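Local coordinates for protein HTP-2 (Caenorhabditis elegans, PDB 4TZM) that binds a closure motif of HTP-3, a partner HORMA protein, through its HORMA domain and probably takes part in assembling the meiotic chromosome axis, at residues Q179-T183 / K184-P188; D98-D102 / G103-E107; A52-Q56 / R57-E61. One frame throughout, in Å; residues are numbered along the deposited sequence.

Contact 1. Residues Q179-T183 / K184-P188; sequences QFLCT and KVLEP
F180 lays its ring beside two side chains of the next turn, and this contact lies on the exposed side near the end of helix 164-185. CE2 of F180 lies 3.5 Å from CG2 of V185, while the other flank of the ring meets the CB and CG methylenes of K184, with F180 CE1 and K184 CB 3.7 Å apart. Ring and lysine chain cross at about a right angle. With CG anti to the backbone N (chi1 170°), the phenylalanine leans along the helix into this position, and the bend of K184 at chi2 then carries its amine away from the ring.

On the inner side L181 takes the corresponding role. Its CD1 methyl touches both V185 and L186, 3.9 Å from CG1 of V185 and 3.7 Å from CG of L186. L181 and L186 both continue onto F125 of strand 123-133, so this face belongs to the packing of the helix against the sheet of the HORMA domain.

The backbone bonds record the widening of the last turn. K184 N bonds to F180 O in the usual helical step of four. L181 O takes two donors: V185 N, 3.2 Å away and above the carbonyl plane, and L186 N at 2.8 Å, which meets it almost head-on with an N-H...O angle of 169°. The straighter bond spans five residues, as in a pi-type turn, and beyond it L186 leaves helical geometry for an extended chain.

One polar side chain folds back on the helix. The hydroxyl of T183, beside its own backbone N, donates through OG1 to Q179 O over 2.9 Å in the carbonyl plane. That oxygen also accepts the backbone N of T183, so a single residue supplies both donors.

Contact 2. Residues D98-D102 / G103-E107; sequences DATKD and GFLKE
A Schellman motif ends helix 84-102 and passes the chain to strand 105-113, with G103 as its C-prime residue. F104 N reaches back to A99 O over 2.9 Å in a nearly straight bond (N-H...O 171°), and G103 N adds a weak bond to the same oxygen. The positive phi of G103 turns the chain out of the helix.

Beyond the turn the ring of F104 swings back over the last helical residue. D102 CB stands over one face of that ring, 3.6 Å from its centroid and offset toward the rim, a CH-pi contact made by the methylene. The carboxylate is steeply inclined to the ring, the two planes 71° apart. D102 CG, beside its own backbone N at chi1 -54°, carries the carboxylate past the CD2–CE2 side, where OD2 comes 3.8 Å from CE2 of F104. On the buried side A99 CB meets L105 CB at 4.0 Å, and the methyl T100 CG2 touches L105 CD2.

T100 OG1 bonds to G97 O and to S39 OG of helix 35-56. F209 packs edge-to-face with F104, while L105 packs on F129 of strand 123-133 and on L199 of strand 193-201, taking the chain into the sheet.

Contact 3. Residues A52-Q56 / R57-E61; sequences AVLRQ and RNILE
R57 opens the turn out of helix 35-56: its N bonds to V53 O at 3.0 Å, and its CB and CG lie against that same oxygen. Its guanidinium leads away from the helix end to the salt bridge with E123 and the hydrogen bond to E187 O. N58 follows with positive phi and ends the helix in a Schellman motif; its N bonds to R55 O at 2.8 Å. The N58 amide runs alongside the R55 guanidinium, its ND2 at the guanidinium edge, two donors meeting without a hydrogen bond, the planes 65° apart. I59 N then bonds to L54 O over 2.9 Å, while I59 CG2 packs on L54 CD2 at 3.9 Å. L60 N makes a weak bond to the same oxygen, and L60 CD1 lies beside L54 CD1. The R55 chain, bent at chi2 and chi3, brings NH1 weakly onto L60 O, 3.0 Å away. I59 and L60 pack on the bound peptide, and E61 forms a long, weak ion pair with one of its basic side chains. Backbone polar groups at the helix end are thus largely met by the chain itself, and the peptide meets apolar and polar side chains alike.

Overall arrangement
All three contacts show a helix giving way to what follows, and all are partly buried, yet their chemistry follows their place in the fold. Contacts 2 and 3 close with Schellman motifs, contact 1 with a widened pi-type turn. Contacts 1 and 3 lie on the same side of the chain's centre, their centres about 11 Å apart, and touch directly: the turn after helix 35-56 packs on the end of helix 164-185, R57 on C182. Contact 2 sits opposite and leads straight into the sheet. The touching residues are mostly buried in contacts 2 and 3, whereas more than half of those of contact 1 are exposed; contact 3 adjoins the bound peptide.

Contact 1. Residues Q179-T183 / K184-P188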
ATOM      1  N   GLN A 179      -0.587  -7.429  10.474  1.00 48.90           N
ATOM      2  CA  GLN A 179      -1.219  -8.562  11.142  1.00 51.95           C
ATOM      3  C   GLN A 179      -1.195  -8.410  12.657  1.00 57.03           C
ATOM      4  O   GLN A 179      -2.149  -8.782  13.332  1.00 62.99           O
ATOM      5  CB  GLN A 179      -0.539  -9.868  10.740  1.00 55.06           C
ATOM      6  CG  GLN A 179      -0.720 -10.212   9.273  1.00 59.95           C
ATOM      7  CD  GLN A 179       0.058 -11.440   8.861  1.00 63.53           C
ATOM      8  OE1 GLN A 179       0.902 -11.932   9.610  1.00 62.87           O
ATOM      9  NE2 GLN A 179      -0.223 -11.946   7.664  1.00 63.34           N
ATOM     10  N   PHE A 180      -0.113  -7.856  13.193  1.00 56.44           N
ATOM     11  CA  PHE A 180      -0.019  -7.663  14.635  1.00 57.92           C
ATOM     12  C   PHE A 180      -0.925  -6.522  15.103  1.00 58.94           C
ATOM     13  O   PHE A 180      -1.631  -6.655  16.104  1.00 62.74           O
ATOM     14  CB  PHE A 180       1.425  -7.398  15.056  1.00 54.88           C
ATOM     15  CG  PHE A 180       1.559  -6.951  16.481  1.00 58.02           C
ATOM     16  CD1 PHE A 180       1.427  -7.854  17.523  1.00 57.99           C
ATOM     17  CD2 PHE A 180       1.808  -5.623  16.781  1.00 56.60           C
ATOM     18  CE1 PHE A 180       1.544  -7.440  18.835  1.00 57.41           C
ATOM     19  CE2 PHE A 180       1.926  -5.203  18.091  1.00 56.72           C
ATOM     20  CZ  PHE A 180       1.793  -6.111  19.119  1.00 57.53           C
ATOM     21  N   LEU A 181      -0.898  -5.407  14.375  1.00 54.85           N
ATOM     22  CA  LEU A 181      -1.733  -4.244  14.677  1.00 57.48           C
ATOM     23  C   LEU A 181      -3.225  -4.580  14.684  1.00 62.53           C
ATOM     24  O   LEU A 181      -3.950  -4.235  15.621  1.00 63.67           O
ATOM     25  CB  LEU A 181      -1.473  -3.126  13.663  1.00 52.06           C
ATOM     26  CG  LEU A 181      -2.376  -1.891  13.688  1.00 50.40           C
ATOM     27  CD1 LEU A 181      -2.239  -1.159  15.011  1.00 52.78           C
ATOM     28  CD2 LEU A 181      -2.057  -0.965  12.523  1.00 44.60           C
ATOM     29  N   CYS A 182      -3.681  -5.253  13.633  1.00 61.90           N
ATOM     30  CA  CYS A 182      -5.109  -5.504  13.464  1.00 66.11           C
ATOM     31  C   CYS A 182      -5.636  -6.571  14.418  1.00 71.91           C
ATOM     32  O   CYS A 182      -6.809  -6.552  14.787  1.00 78.28           O
ATOM     33  CB  CYS A 182      -5.405  -5.900  12.016  1.00 57.92           C
ATOM     34  SG  CYS A 182      -5.036  -4.610  10.813  1.00 63.86           S
ATOM     35  N   THR A 183      -4.764  -7.495  14.811  1.00 69.75           N
ATOM     36  CA  THR A 183      -5.152  -8.614  15.669  1.00 74.30           C
ATOM     37  C   THR A 183      -4.975  -8.334  17.164  1.00 71.38           C
ATOM     38  O   THR A 183      -5.887  -8.582  17.954  1.00 70.17           O
ATOM     39  CB  THR A 183      -4.347  -9.880  15.310  1.00 79.91           C
ATOM     40  OG1 THR A 183      -4.595 -10.229  13.943  1.00 83.32           O
ATOM     41  CG2 THR A 183      -4.733 -11.045  16.210  1.00 82.64           C
ATOM     42  N   LYS A 184      -3.812  -7.809  17.548  1.00 70.80           N
ATOM     43  CA  LYS A 184      -3.452  -7.681  18.965  1.00 70.35           C
ATOM     44  C   LYS A 184      -3.535  -6.255  19.524  1.00 67.33           C
ATOM     45  O   LYS A 184      -3.474  -6.071  20.736  1.00 70.52           O
ATOM     46  CB  LYS A 184      -2.035  -8.218  19.194  1.00 69.25           C
ATOM     47  CG  LYS A 184      -1.799  -9.630  18.688  1.00 69.75           C
ATOM     48  CD  LYS A 184      -2.486 -10.663  19.561  1.00 77.25           C
ATOM     49  CE  LYS A 184      -2.115 -12.075  19.135  1.00 82.01           C
ATOM     50  NZ  LYS A 184      -2.538 -13.090  20.142  1.00 87.29           N
ATOM     51  N   VAL A 185      -3.667  -5.254  18.659  1.00 64.84           N
ATOM     52  CA  VAL A 185      -3.651  -3.862  19.117  1.00 68.97           C
ATOM     53  C   VAL A 185      -4.984  -3.140  18.932  1.00 72.51           C
ATOM     54  O   VAL A 185      -5.534  -2.586  19.884  1.00 71.45           O
ATOM     55  CB  VAL A 185      -2.558  -3.042  18.398  1.00 66.23           C
ATOM     56  CG1 VAL A 185      -2.604  -1.589  18.853  1.00 67.06           C
ATOM     57  CG2 VAL A 185      -1.186  -3.642  18.658  1.00 64.88           C
ATOM     58  N   LEU A 186      -5.496  -3.142  17.705  1.00 75.50           N
ATOM     59  CA  LEU A 186      -6.742  -2.449  17.395  1.00 73.39           C
ATOM     60  C   LEU A 186      -7.960  -3.151  17.989  1.00 74.77           C
ATOM     61  O   LEU A 186      -8.019  -4.381  18.045  1.00 73.89           O
ATOM     62  CB  LEU A 186      -6.920  -2.314  15.881  1.00 68.33           C
ATOM     63  CG  LEU A 186      -5.952  -1.383  15.151  1.00 66.28           C
ATOM     64  CD1 LEU A 186      -6.296  -1.301  13.669  1.00 59.58           C
ATOM     65  CD2 LEU A 186      -5.964  -0.002  15.788  1.00 68.38           C
ATOM     66  N   GLU A 187      -8.925  -2.356  18.441  1.00 76.99           N
ATOM     67  CA  GLU A 187     -10.238  -2.870  18.804  1.00 83.43           C
ATOM     68  C   GLU A 187     -10.962  -3.303  17.533  1.00 77.67           C
ATOM     69  O   GLU A 187     -10.627  -2.835  16.442  1.00 74.47           O
ATOM     70  CB  GLU A 187     -11.061  -1.810  19.541  1.00 92.90           C
ATOM     71  CG  GLU A 187     -11.146  -1.989  21.050  1.00104.38           C
ATOM     72  CD  GLU A 187     -12.242  -1.137  21.664  1.00115.04           C
ATOM     73  OE1 GLU A 187     -12.880  -0.365  20.918  1.00117.81           O
ATOM     74  OE2 GLU A 187     -12.470  -1.243  22.887  1.00118.92           O
ATOM     75  N   PRO A 188     -11.950  -4.206  17.662  1.00 77.33           N
ATOM     76  CA  PRO A 188     -12.767  -4.569  16.498  1.00 74.29           C
ATOM     77  C   PRO A 188     -13.530  -3.368  15.950  1.00 77.30           C
ATOM     78  O   PRO A 188     -13.878  -2.474  16.722  1.00 78.56           O
ATOM     79  CB  PRO A 188     -13.737  -5.615  17.056  1.00 77.53           C
ATOM     80  CG  PRO A 188     -13.047  -6.167  18.291  1.00 76.68           C
ATOM     81  CD  PRO A 188     -12.281  -5.008  18.856  1.00 76.39           C
TER

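Contact 2. Residues D98-D102 / G103-E107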
ATOM      1  N   ASP A  98      -0.936   1.424 -11.018  1.00 48.20           N
ATOM      2  CA  ASP A  98      -0.445   1.772 -12.351  1.00 47.81           C
ATOM      3  C   ASP A  98      -0.093   3.250 -12.433  1.00 47.07           C
ATOM      4  O   ASP A  98       0.747   3.655 -13.234  1.00 47.91           O
ATOM      5  CB  ASP A  98      -1.473   1.418 -13.430  1.00 52.14           C
ATOM      6  CG  ASP A  98      -1.469  -0.061 -13.781  1.00 59.19           C
ATOM      7  OD1 ASP A  98      -0.418  -0.714 -13.615  1.00 61.06           O
ATOM      8  OD2 ASP A  98      -2.517  -0.572 -14.227  1.00 66.32           O
ATOM      9  N   ALA A  99      -0.730   4.052 -11.587  1.00 49.02           N
ATOM     10  CA  ALA A  99      -0.475   5.484 -11.555  1.00 49.92           C
ATOM     11  C   ALA A  99       0.890   5.837 -10.950  1.00 52.74           C
ATOM     12  O   ALA A  99       1.327   6.982 -11.053  1.00 52.05           O
ATOM     13  CB  ALA A  99      -1.585   6.192 -10.795  1.00 46.22           C
ATOM     14  N   THR A 100       1.570   4.877 -10.325  1.00 53.29           N
ATOM     15  CA  THR A 100       2.914   5.162  -9.817  1.00 54.54           C
ATOM     16  C   THR A 100       3.936   5.106 -10.949  1.00 58.84           C
ATOM     17  O   THR A 100       5.023   5.671 -10.832  1.00 58.09           O
ATOM     18  CB  THR A 100       3.362   4.194  -8.684  1.00 41.01           C
ATOM     19  OG1 THR A 100       3.510   2.864  -9.195  1.00 43.21           O
ATOM     20  CG2 THR A 100       2.374   4.199  -7.531  1.00 37.44           C
ATOM     21  N   LYS A 101       3.590   4.432 -12.043  1.00 64.55           N
ATOM     22  CA  LYS A 101       4.466   4.397 -13.211  1.00 71.24           C
ATOM     23  C   LYS A 101       4.528   5.771 -13.857  1.00 72.52           C
ATOM     24  O   LYS A 101       5.603   6.264 -14.199  1.00 75.53           O
ATOM     25  CB  LYS A 101       3.992   3.360 -14.224  1.00 75.78           C
ATOM     26  CG  LYS A 101       4.050   1.950 -13.690  1.00 81.60           C
ATOM     27  CD  LYS A 101       3.740   0.929 -14.750  1.00 89.60           C
ATOM     28  CE  LYS A 101       4.081  -0.452 -14.240  1.00 93.98           C
ATOM     29  NZ  LYS A 101       3.518  -1.522 -15.105  1.00 99.38           N
ATOM     30  N   ASP A 102       3.364   6.387 -14.016  1.00 71.16           N
ATOM     31  CA  ASP A 102       3.286   7.746 -14.530  1.00 74.48           C
ATOM     32  C   ASP A 102       3.838   8.736 -13.506  1.00 67.79           C
ATOM     33  O   ASP A 102       4.292   9.820 -13.862  1.00 72.08           O
ATOM     34  CB  ASP A 102       1.841   8.104 -14.886  1.00 84.32           C
ATOM     35  CG  ASP A 102       1.200   7.107 -15.839  1.00 89.85           C
ATOM     36  OD1 ASP A 102       1.537   5.906 -15.772  1.00 90.55           O
ATOM     37  OD2 ASP A 102       0.349   7.525 -16.652  1.00 92.64           O
ATOM     38  N   GLY A 103       3.791   8.354 -12.232  1.00 56.75           N
ATOM     39  CA  GLY A 103       4.243   9.211 -11.151  1.00 49.89           C
ATOM     40  C   GLY A 103       3.186  10.203 -10.700  1.00 51.18           C
ATOM     41  O   GLY A 103       3.511  11.315 -10.285  1.00 52.37           O
ATOM     42  N   PHE A 104       1.922   9.794 -10.761  1.00 52.29           N
ATOM     43  CA  PHE A 104       0.810  10.715 -10.539  1.00 54.44           C
ATOM     44  C   PHE A 104       0.086  10.489  -9.215  1.00 52.27           C
ATOM     45  O   PHE A 104      -0.744  11.306  -8.812  1.00 54.08           O
ATOM     46  CB  PHE A 104      -0.197  10.612 -11.689  1.00 58.20           C
ATOM     47  CG  PHE A 104       0.336  11.088 -13.012  1.00 61.67           C
ATOM     48  CD1 PHE A 104       1.452  11.913 -13.077  1.00 62.83           C
ATOM     49  CD2 PHE A 104      -0.286  10.718 -14.193  1.00 64.03           C
ATOM     50  CE1 PHE A 104       1.939  12.354 -14.299  1.00 64.41           C
ATOM     51  CE2 PHE A 104       0.196  11.154 -15.417  1.00 64.56           C
ATOM     52  CZ  PHE A 104       1.309  11.971 -15.470  1.00 64.23           C
ATOM     53  N   LEU A 105       0.396   9.387  -8.541  1.00 48.45           N
ATOM     54  CA  LEU A 105      -0.287   9.039  -7.298  1.00 47.38           C
ATOM     55  C   LEU A 105       0.468   9.532  -6.065  1.00 44.90           C
ATOM     56  O   LEU A 105       1.612   9.144  -5.837  1.00 44.65           O
ATOM     57  CB  LEU A 105      -0.488   7.525  -7.205  1.00 46.72           C
ATOM     58  CG  LEU A 105      -1.272   7.076  -5.972  1.00 46.43           C
ATOM     59  CD1 LEU A 105      -2.717   7.539  -6.076  1.00 49.94           C
ATOM     60  CD2 LEU A 105      -1.190   5.568  -5.794  1.00 45.11           C
ATOM     61  N   LYS A 106      -0.183  10.379  -5.270  1.00 45.81           N
ATOM     62  CA  LYS A 106       0.411  10.917  -4.045  1.00 48.23           C
ATOM     63  C   LYS A 106       0.138  10.013  -2.838  1.00 51.01           C
ATOM     64  O   LYS A 106       1.053   9.658  -2.088  1.00 51.36           O
ATOM     65  CB  LYS A 106      -0.118  12.332  -3.778  1.00 53.22           C
ATOM     66  CG  LYS A 106       0.273  12.924  -2.428  1.00 60.81           C
ATOM     67  CD  LYS A 106       1.762  13.227  -2.339  1.00 63.40           C
ATOM     68  CE  LYS A 106       2.111  13.915  -1.021  1.00 68.50           C
ATOM     69  NZ  LYS A 106       1.716  13.107   0.172  1.00 69.55           N
ATOM     70  N   GLU A 107      -1.124   9.636  -2.667  1.00 52.34           N
ATOM     71  CA  GLU A 107      -1.546   8.814  -1.541  1.00 51.50           C
ATOM     72  C   GLU A 107      -2.780   7.995  -1.889  1.00 52.14           C
ATOM     73  O   GLU A 107      -3.726   8.520  -2.471  1.00 54.82           O
ATOM     74  CB  GLU A 107      -1.850   9.686  -0.322  1.00 55.05           C
ATOM     75  CG  GLU A 107      -2.508   8.926   0.824  1.00 58.24           C
ATOM     76  CD  GLU A 107      -2.886   9.812   1.998  1.00 63.14           C
ATOM     77  OE1 GLU A 107      -2.494  10.998   2.014  1.00 65.65           O
ATOM     78  OE2 GLU A 107      -3.580   9.318   2.910  1.00 63.93           O
TER

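Contact 3. Residues A52-Q56 / R57-E61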
ATOM      1  N   ALA A  52      -4.233  -7.525   3.036  1.00 47.44           N
ATOM      2  CA  ALA A  52      -4.007  -7.887   4.426  1.00 44.46           C
ATOM      3  C   ALA A  52      -4.870  -7.039   5.355  1.00 46.08           C
ATOM      4  O   ALA A  52      -5.481  -7.560   6.282  1.00 52.65           O
ATOM      5  CB  ALA A  52      -2.532  -7.738   4.780  1.00 41.65           C
ATOM      6  N   VAL A  53      -4.937  -5.737   5.095  1.00 44.37           N
ATOM      7  CA  VAL A  53      -5.735  -4.848   5.936  1.00 49.38           C
ATOM      8  C   VAL A  53      -7.219  -5.195   5.869  1.00 55.74           C
ATOM      9  O   VAL A  53      -7.878  -5.312   6.904  1.00 57.31           O
ATOM     10  CB  VAL A  53      -5.558  -3.372   5.543  1.00 50.86           C
ATOM     11  CG1 VAL A  53      -6.473  -2.497   6.387  1.00 52.74           C
ATOM     12  CG2 VAL A  53      -4.110  -2.948   5.709  1.00 49.60           C
ATOM     13  N   LEU A  54      -7.738  -5.362   4.654  1.00 56.48           N
ATOM     14  CA  LEU A  54      -9.142  -5.721   4.465  1.00 56.86           C
ATOM     15  C   LEU A  54      -9.498  -7.015   5.197  1.00 54.48           C
ATOM     16  O   LEU A  54     -10.531  -7.093   5.859  1.00 49.80           O
ATOM     17  CB  LEU A  54      -9.469  -5.859   2.975  1.00 58.00           C
ATOM     18  CG  LEU A  54      -9.559  -4.583   2.131  1.00 57.93           C
ATOM     19  CD1 LEU A  54      -9.713  -4.934   0.661  1.00 60.00           C
ATOM     20  CD2 LEU A  54     -10.711  -3.704   2.590  1.00 58.51           C
ATOM     21  N   ARG A  55      -8.638  -8.023   5.092  1.00 57.24           N
ATOM     22  CA  ARG A  55      -8.913  -9.309   5.726  1.00 61.15           C
ATOM     23  C   ARG A  55      -8.746  -9.236   7.244  1.00 61.17           C
ATOM     24  O   ARG A  55      -9.653  -9.595   7.992  1.00 59.31           O
ATOM     25  CB  ARG A  55      -8.006 -10.398   5.150  1.00 62.68           C
ATOM     26  CG  ARG A  55      -8.072 -11.724   5.898  1.00 64.66           C
ATOM     27  CD  ARG A  55      -9.423 -12.409   5.739  1.00 72.90           C
ATOM     28  NE  ARG A  55      -9.806 -13.093   6.970  1.00 84.30           N
ATOM     29  CZ  ARG A  55     -10.813 -12.717   7.751  1.00 86.50           C
ATOM     30  NH1 ARG A  55     -11.562 -11.674   7.416  1.00 82.85           N
ATOM     31  NH2 ARG A  55     -11.080 -13.391   8.861  1.00 92.14           N
ATOM     32  N   GLN A  56      -7.586  -8.756   7.686  1.00 63.44           N
ATOM     33  CA  GLN A  56      -7.237  -8.746   9.108  1.00 67.66           C
ATOM     34  C   GLN A  56      -8.185  -7.886   9.949  1.00 67.06           C
ATOM     35  O   GLN A  56      -8.429  -8.185  11.116  1.00 72.32           O
ATOM     36  CB  GLN A  56      -5.791  -8.269   9.285  1.00 72.44           C
ATOM     37  CG  GLN A  56      -4.933  -9.157  10.182  1.00 80.82           C
ATOM     38  CD  GLN A  56      -4.796 -10.576   9.659  1.00 85.03           C
ATOM     39  OE1 GLN A  56      -4.546 -10.795   8.472  1.00 86.56           O
ATOM     40  NE2 GLN A  56      -4.963 -11.549  10.545  1.00 87.35           N
ATOM     41  N   ARG A  57      -8.723  -6.824   9.355  1.00 66.12           N
ATOM     42  CA  ARG A  57      -9.692  -5.979  10.049  1.00 66.72           C
ATOM     43  C   ARG A  57     -11.111  -6.511   9.868  1.00 69.23           C
ATOM     44  O   ARG A  57     -12.078  -5.898  10.331  1.00 71.27           O
ATOM     45  CB  ARG A  57      -9.599  -4.529   9.559  1.00 65.03           C
ATOM     46  CG  ARG A  57      -8.399  -3.774  10.105  1.00 63.76           C
ATOM     47  CD  ARG A  57      -8.401  -3.769  11.626  1.00 64.56           C
ATOM     48  NE  ARG A  57      -9.249  -2.721  12.184  1.00 64.72           N
ATOM     49  CZ  ARG A  57      -9.802  -2.773  13.391  1.00 67.82           C
ATOM     50  NH1 ARG A  57      -9.610  -3.832  14.166  1.00 66.52           N
ATOM     51  NH2 ARG A  57     -10.556  -1.771  13.823  1.00 72.18           N
ATOM     52  N   ASN A  58     -11.221  -7.652   9.192  1.00 68.03           N
ATOM     53  CA  ASN A  58     -12.497  -8.336   8.997  1.00 74.77           C
ATOM     54  C   ASN A  58     -13.502  -7.466   8.237  1.00 70.89           C
ATOM     55  O   ASN A  58     -14.708  -7.546   8.456  1.00 64.99           O
ATOM     56  CB  ASN A  58     -13.074  -8.786  10.348  1.00 81.51           C
ATOM     57  CG  ASN A  58     -14.143  -9.860  10.203  1.00 91.88           C
ATOM     58  OD1 ASN A  58     -15.341  -9.576  10.271  1.00 94.10           O
ATOM     59  ND2 ASN A  58     -13.712 -11.100  10.003  1.00 97.05           N
ATOM     60  N   ILE A  59     -12.984  -6.631   7.341  1.00 69.62           N
ATOM     61  CA  ILE A  59     -13.818  -5.783   6.503  1.00 66.75           C
ATOM     62  C   ILE A  59     -14.456  -6.639   5.415  1.00 66.18           C
ATOM     63  O   ILE A  59     -15.611  -6.436   5.041  1.00 61.97           O
ATOM     64  CB  ILE A  59     -13.001  -4.634   5.885  1.00 61.82           C
ATOM     65  CG1 ILE A  59     -12.407  -3.762   6.994  1.00 64.18           C
ATOM     66  CG2 ILE A  59     -13.853  -3.795   4.949  1.00 61.81           C
ATOM     67  CD1 ILE A  59     -11.622  -2.561   6.486  1.00 62.59           C
ATOM     68  N   LEU A  60     -13.691  -7.608   4.925  1.00 68.18           N
ATOM     69  CA  LEU A  60     -14.204  -8.618   4.006  1.00 69.14           C
ATOM     70  C   LEU A  60     -13.935 -10.012   4.560  1.00 72.53           C
ATOM     71  O   LEU A  60     -12.847 -10.276   5.077  1.00 74.21           O
ATOM     72  CB  LEU A  60     -13.568  -8.470   2.624  1.00 65.10           C
ATOM     73  CG  LEU A  60     -13.945  -7.234   1.810  1.00 63.74           C
ATOM     74  CD1 LEU A  60     -13.173  -7.217   0.504  1.00 63.19           C
ATOM     75  CD2 LEU A  60     -15.443  -7.195   1.554  1.00 65.36           C
ATOM     76  N   GLU A  61     -14.923 -10.896   4.451  1.00 74.33           N
ATOM     77  CA  GLU A  61     -14.802 -12.268   4.947  1.00 80.43           C
ATOM     78  C   GLU A  61     -13.732 -13.046   4.188  1.00 78.15           C
ATOM     79  O   GLU A  61     -13.393 -12.702   3.056  1.00 75.13           O
ATOM     80  CB  GLU A  61     -16.142 -13.005   4.842  1.00 88.19           C
ATOM     81  CG  GLU A  61     -17.285 -12.365   5.616  1.00 97.06           C
ATOM     82  CD  GLU A  61     -17.976 -11.264   4.833  1.00104.13           C
ATOM     83  OE1 GLU A  61     -18.547 -10.349   5.463  1.00108.95           O
ATOM     84  OE2 GLU A  61     -17.954 -11.319   3.587  1.00104.60           O
TER